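Local coordinates for antiterminator Q protein (Enterobacteria phage SfI, PDB 6JNY) that probably acts as a transcription antitermination factor of the phage Q family that works on RNA polymerase to let it read through terminators, at residues 19-33 with 55-67. Numbering follows the deposited sequence.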
loop_
_atom_site.group_PDB
_atom_site.type_symbol
_atom_site.label_atom_id
_atom_site.label_comp_id
_atom_site.label_asym_id
_atom_site.label_seq_id
_atom_site.Cartn_x
_atom_site.Cartn_y
_atom_site.Cartn_z
ATOM N N TRP A 19 -6.201 5.151 9.562
ATOM C CA TRP A 19 -5.122 6.120 9.368
ATOM C C TRP A 19 -4.681 6.166 7.915
ATOM O O TRP A 19 -4.414 7.249 7.377
ATOM C CB TRP A 19 -3.936 5.776 10.273
ATOM C CG TRP A 19 -4.041 6.361 11.635
ATOM C CD1 TRP A 19 -4.091 5.676 12.824
ATOM C CD2 TRP A 19 -4.107 7.753 11.972
ATOM N NE1 TRP A 19 -4.191 6.563 13.873
ATOM C CE2 TRP A 19 -4.201 7.840 13.374
ATOM C CE3 TRP A 19 -4.102 8.936 11.225
ATOM C CZ2 TRP A 19 -4.281 9.062 14.045
ATOM C CZ3 TRP A 19 -4.178 10.145 11.896
ATOM C CH2 TRP A 19 -4.263 10.196 13.288
ATOM N N LEU A 20 -4.593 5.008 7.260
ATOM C CA LEU A 20 -4.142 4.995 5.872
ATOM C C LEU A 20 -5.171 5.610 4.928
ATOM O O LEU A 20 -4.792 6.193 3.912
ATOM C CB LEU A 20 -3.727 3.590 5.435
ATOM C CG LEU A 20 -2.479 3.052 6.153
ATOM C CD1 LEU A 20 -2.202 1.641 5.691
ATOM C CD2 LEU A 20 -1.266 3.956 5.900
ATOM N N GLU A 21 -6.461 5.513 5.255
ATOM C CA GLU A 21 -7.471 6.231 4.472
ATOM C C GLU A 21 -7.302 7.745 4.613
ATOM O O GLU A 21 -7.400 8.485 3.615
ATOM C CB GLU A 21 -8.876 5.789 4.907
ATOM C CG GLU A 21 -9.302 4.413 4.368
ATOM C CD GLU A 21 -10.626 3.918 4.942
ATOM O OE1 GLU A 21 -11.213 4.612 5.792
ATOM O OE2 GLU A 21 -11.072 2.819 4.548
ATOM N N LEU A 22 -7.077 8.231 5.832
ATOM C CA LEU A 22 -6.872 9.662 6.038
ATOM C C LEU A 22 -5.602 10.127 5.350
ATOM O O LEU A 22 -5.584 11.185 4.702
ATOM C CB LEU A 22 -6.809 9.984 7.530
ATOM C CG LEU A 22 -8.118 9.871 8.310
ATOM C CD1 LEU A 22 -7.845 9.955 9.796
ATOM C CD2 LEU A 22 -9.099 10.967 7.862
ATOM N N TRP A 23 -4.531 9.342 5.472
ATOM C CA TRP A 23 -3.259 9.686 4.849
ATOM C C TRP A 23 -3.373 9.633 3.335
ATOM O O TRP A 23 -2.824 10.490 2.627
ATOM C CB TRP A 23 -2.185 8.709 5.343
ATOM C CG TRP A 23 -0.949 8.633 4.485
ATOM C CD1 TRP A 23 0.114 9.506 4.488
ATOM C CD2 TRP A 23 -0.629 7.614 3.533
ATOM N NE1 TRP A 23 1.058 9.092 3.573
ATOM C CE2 TRP A 23 0.633 7.932 2.980
ATOM C CE3 TRP A 23 -1.291 6.461 3.088
ATOM C CZ2 TRP A 23 1.241 7.138 2.005
ATOM C CZ3 TRP A 23 -0.692 5.681 2.109
ATOM C CH2 TRP A 23 0.566 6.015 1.585
ATOM N N GLY A 24 -4.093 8.635 2.815
ATOM C CA GLY A 24 -4.200 8.508 1.382
ATOM C C GLY A 24 -4.902 9.701 0.767
ATOM O O GLY A 24 -4.493 10.200 -0.282
ATOM N N ALA A 25 -5.939 10.201 1.438
ATOM C CA ALA A 25 -6.639 11.381 0.928
ATOM C C ALA A 25 -5.747 12.614 1.009
ATOM O O ALA A 25 -5.761 13.470 0.108
ATOM C CB ALA A 25 -7.924 11.588 1.727
ATOM N N TRP A 26 -4.950 12.710 2.070
ATOM C CA TRP A 26 -4.006 13.817 2.214
ATOM C C TRP A 26 -2.952 13.778 1.111
ATOM O O TRP A 26 -2.652 14.803 0.485
ATOM C CB TRP A 26 -3.379 13.745 3.601
ATOM C CG TRP A 26 -2.429 14.828 3.942
ATOM C CD1 TRP A 26 -2.737 16.071 4.414
ATOM C CD2 TRP A 26 -1.004 14.763 3.869
ATOM N NE1 TRP A 26 -1.585 16.790 4.623
ATOM C CE2 TRP A 26 -0.507 16.010 4.297
ATOM C CE3 TRP A 26 -0.096 13.773 3.470
ATOM C CZ2 TRP A 26 0.859 16.291 4.348
ATOM C CZ3 TRP A 26 1.254 14.055 3.515
ATOM C CH2 TRP A 26 1.723 15.300 3.958
ATOM N N VAL A 27 -2.386 12.598 0.844
ATOM C CA VAL A 27 -1.425 12.460 -0.250
ATOM C C VAL A 27 -2.065 12.834 -1.583
ATOM O O VAL A 27 -1.482 13.574 -2.391
ATOM C CB VAL A 27 -0.869 11.026 -0.288
ATOM C CG1 VAL A 27 -0.116 10.768 -1.576
ATOM C CG2 VAL A 27 0.026 10.773 0.915
ATOM N N TYR A 28 -3.270 12.316 -1.840
ATOM C CA TYR A 28 -3.921 12.527 -3.131
ATOM C C TYR A 28 -4.205 14.002 -3.380
ATOM O O TYR A 28 -4.303 14.427 -4.538
ATOM C CB TYR A 28 -5.216 11.720 -3.202
ATOM C CG TYR A 28 -5.770 11.508 -4.594
ATOM C CD1 TYR A 28 -5.065 10.768 -5.539
ATOM C CD2 TYR A 28 -7.018 11.999 -4.945
ATOM C CE1 TYR A 28 -5.577 10.554 -6.801
ATOM C CE2 TYR A 28 -7.540 11.795 -6.213
ATOM C CZ TYR A 28 -6.816 11.064 -7.131
ATOM O OH TYR A 28 -7.328 10.855 -8.391
ATOM N N SER A 29 -4.349 14.782 -2.315
ATOM C CA SER A 29 -4.561 16.219 -2.439
ATOM C C SER A 29 -3.288 16.973 -2.779
ATOM O O SER A 29 -3.350 18.194 -2.991
ATOM C CB SER A 29 -5.139 16.763 -1.139
ATOM O OG SER A 29 -4.115 17.027 -0.204
ATOM N N GLY A 30 -2.147 16.293 -2.828
ATOM C CA GLY A 30 -0.901 16.891 -3.252
ATOM C C GLY A 30 -0.082 17.528 -2.159
ATOM O O GLY A 30 0.871 18.256 -2.466
ATOM N N ARG A 31 -0.391 17.257 -0.893
ATOM C CA ARG A 31 0.253 17.967 0.207
ATOM C C ARG A 31 1.614 17.405 0.618
ATOM O O ARG A 31 2.292 18.034 1.439
ATOM C CB ARG A 31 -0.696 18.088 1.409
ATOM C CG ARG A 31 -1.787 19.156 1.204
ATOM C CD ARG A 31 -2.853 19.127 2.298
ATOM N NE ARG A 31 -3.735 20.294 2.241
ATOM C CZ ARG A 31 -4.654 20.512 1.303
ATOM N NH1 ARG A 31 -4.844 19.642 0.321
ATOM N NH2 ARG A 31 -5.398 21.613 1.348
ATOM N N LEU A 32 2.046 16.262 0.082
ATOM C CA LEU A 32 3.352 15.718 0.441
ATOM C C LEU A 32 4.433 16.317 -0.452
ATOM O O LEU A 32 4.321 16.282 -1.680
ATOM C CB LEU A 32 3.377 14.190 0.339
ATOM C CG LEU A 32 4.689 13.551 0.815
ATOM C CD1 LEU A 32 4.934 13.826 2.290
ATOM C CD2 LEU A 32 4.701 12.048 0.553
ATOM N N GLU A 33 5.479 16.852 0.176
ATOM C CA GLU A 33 6.604 17.395 -0.576
ATOM C C GLU A 33 7.300 16.296 -1.370
ATOM O O GLU A 33 7.424 15.155 -0.912
ATOM C CB GLU A 33 7.599 18.055 0.378
ATOM C CG GLU A 33 7.075 19.306 1.062
ATOM C CD GLU A 33 7.235 19.248 2.571
ATOM O OE1 GLU A 33 7.983 18.367 3.052
ATOM O OE2 GLU A 33 6.610 20.073 3.275
ATOM N N ARG A 55 -13.245 13.637 0.538
ATOM C CA ARG A 55 -12.561 12.704 1.428
ATOM C C ARG A 55 -11.924 13.409 2.616
ATOM O O ARG A 55 -11.144 14.348 2.452
ATOM C CB ARG A 55 -11.483 11.935 0.667
ATOM C CG ARG A 55 -11.901 10.567 0.195
ATOM C CD ARG A 55 -10.680 9.731 -0.108
ATOM N NE ARG A 55 -10.102 10.054 -1.405
ATOM C CZ ARG A 55 -8.958 9.558 -1.867
ATOM N NH1 ARG A 55 -8.249 8.710 -1.126
ATOM N NH2 ARG A 55 -8.521 9.915 -3.069
ATOM N N PRO A 56 -12.252 12.955 3.821
ATOM C CA PRO A 56 -11.600 13.514 5.005
ATOM C C PRO A 56 -10.131 13.134 4.991
ATOM O O PRO A 56 -9.753 12.044 4.550
ATOM C CB PRO A 56 -12.342 12.847 6.165
ATOM C CG PRO A 56 -12.887 11.588 5.595
ATOM C CD PRO A 56 -13.166 11.847 4.147
ATOM N N MET A 57 -9.301 14.061 5.454
ATOM C CA MET A 57 -7.863 13.855 5.467
ATOM C C MET A 57 -7.307 14.225 6.829
ATOM O O MET A 57 -7.919 14.969 7.598
ATOM C CB MET A 57 -7.166 14.655 4.358
ATOM C CG MET A 57 -7.329 16.156 4.481
ATOM S SD MET A 57 -6.291 17.030 3.294
ATOM C CE MET A 57 -6.985 16.477 1.761
ATOM N N CYS A 58 -6.137 13.672 7.132
ATOM C CA CYS A 58 -5.456 14.024 8.362
ATOM C C CYS A 58 -4.853 15.417 8.229
ATOM O O CYS A 58 -4.875 16.024 7.155
ATOM C CB CYS A 58 -4.357 13.005 8.658
ATOM S SG CYS A 58 -3.246 12.737 7.258
ATOM N N ASN A 59 -4.316 15.923 9.337
ATOM C CA ASN A 59 -3.604 17.192 9.316
ATOM C C ASN A 59 -2.207 16.995 8.726
ATOM O O ASN A 59 -1.784 15.873 8.426
ATOM C CB ASN A 59 -3.622 17.853 10.696
ATOM C CG ASN A 59 -2.858 17.064 11.744
ATOM O OD1 ASN A 59 -1.959 16.289 11.426
ATOM N ND2 ASN A 59 -3.209 17.266 13.006
ATOM N N ASP A 60 -1.475 18.101 8.563
ATOM C CA ASP A 60 -0.194 18.046 7.864
ATOM C C ASP A 60 0.867 17.327 8.685
ATOM O O ASP A 60 1.692 16.596 8.129
ATOM C CB ASP A 60 0.279 19.457 7.518
ATOM C CG ASP A 60 -0.504 20.071 6.376
ATOM O OD1 ASP A 60 -1.397 19.406 5.813
ATOM O OD2 ASP A 60 -0.223 21.242 6.035
ATOM N N ASP A 61 0.883 17.539 10.000
ATOM C CA ASP A 61 1.865 16.852 10.835
ATOM C C ASP A 61 1.671 15.346 10.755
ATOM O O ASP A 61 2.634 14.589 10.583
ATOM C CB ASP A 61 1.769 17.327 12.286
ATOM C CG ASP A 61 2.339 18.723 12.488
ATOM O OD1 ASP A 61 2.933 19.279 11.540
ATOM O OD2 ASP A 61 2.185 19.262 13.602
ATOM N N ASP A 62 0.422 14.895 10.878
ATOM C CA ASP A 62 0.140 13.468 10.766
ATOM C C ASP A 62 0.416 12.962 9.357
ATOM O O ASP A 62 0.951 11.862 9.188
ATOM C CB ASP A 62 -1.305 13.185 11.175
ATOM C CG ASP A 62 -1.556 13.415 12.664
ATOM O OD1 ASP A 62 -0.591 13.602 13.440
ATOM O OD2 ASP A 62 -2.737 13.406 13.063
ATOM N N GLY A 63 0.061 13.741 8.336
ATOM C CA GLY A 63 0.362 13.335 6.976
ATOM C C GLY A 63 1.845 13.110 6.752
ATOM O O GLY A 63 2.246 12.124 6.125
ATOM N N MET A 64 2.679 14.010 7.273
ATOM C CA MET A 64 4.118 13.851 7.117
ATOM C C MET A 64 4.636 12.664 7.917
ATOM O O MET A 64 5.477 11.900 7.424
ATOM C CB MET A 64 4.840 15.143 7.511
ATOM C CG MET A 64 4.725 16.210 6.440
ATOM S SD MET A 64 5.589 17.749 6.813
ATOM C CE MET A 64 4.592 18.394 8.160
ATOM N N LEU A 65 4.156 12.490 9.148
ATOM C CA LEU A 65 4.616 11.372 9.967
ATOM C C LEU A 65 4.270 10.046 9.303
ATOM O O LEU A 65 5.111 9.143 9.209
ATOM C CB LEU A 65 3.993 11.452 11.361
ATOM C CG LEU A 65 4.348 10.371 12.394
ATOM C CD1 LEU A 65 4.285 10.940 13.789
ATOM C CD2 LEU A 65 3.436 9.148 12.304
ATOM N N ILE A 66 3.029 9.910 8.835
ATOM C CA ILE A 66 2.629 8.657 8.203
ATOM C C ILE A 66 3.410 8.425 6.921
ATOM O O ILE A 66 3.787 7.293 6.606
ATOM C CB ILE A 66 1.108 8.606 7.976
ATOM C CG1 ILE A 66 0.375 8.670 9.310
ATOM C CG2 ILE A 66 0.713 7.333 7.186
ATOM C CD1 ILE A 66 -1.108 9.043 9.173
ATOM N N SER A 67 3.637 9.485 6.142
ATOM C CA SER A 67 4.362 9.337 4.885
ATOM C C SER A 67 5.784 8.853 5.128
ATOM O O SER A 67 6.300 8.017 4.372
ATOM C CB SER A 67 4.409 10.679 4.149
ATOM O OG SER A 67 3.120 11.142 3.787
HETATM O O HOH W 1 -9.039 7.590 1.406
#
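Trp26 of helix 19-28 lies flat on Gly63 of helix 60-67. Gly63 CA sits over the six-membered ring, 3.5 Å from its centroid. CG of Trp26 is anti to the backbone N (chi1 -178°), which sends the indole across the second helix as a knob among Asp60, Gly63, Met64 and Ser67. Arg31 CB lies over the opposite face, toward its rim. The edge is fixed too: Trp26 NE1 gives an almost straight bond to Asp60 OD1 (2.9 Å), met on the anti side and 33° out of the carboxylate plane.

Trp23 is also held at its edge and on both faces, but its NE1 bond to Ser67 OG (2.9 Å), in the ring plane, is more bent. Ser67 OG in turn donates to Gly63 O. Ile66 CG2 presses on one face of Trp23, 3.4 Å from CG, and Val27 CG2 on the other. Ile66 CD1 also reaches Trp19 CE3 at 3.6 Å.

The chain leading into helix 60-67 runs beside helix 19-28. Met57 SD makes an oblique Met-aromatic contact with Trp26, 3.8 Å from CD1. Arg55 lays one guanidinium face over Ala25 CA; its NH2 bonds to Ala89 O, and a water links its NH1 to Glu21 O.

The two helix segments cross at -102°, nearly at right angles, and this packing joins helix 10-28 to helix 60-74. The indole N-H groups of Trp23 and Trp26 are both satisfied across the contact, so hydrogen bonds fix the rotation of rings otherwise held by apolar packing.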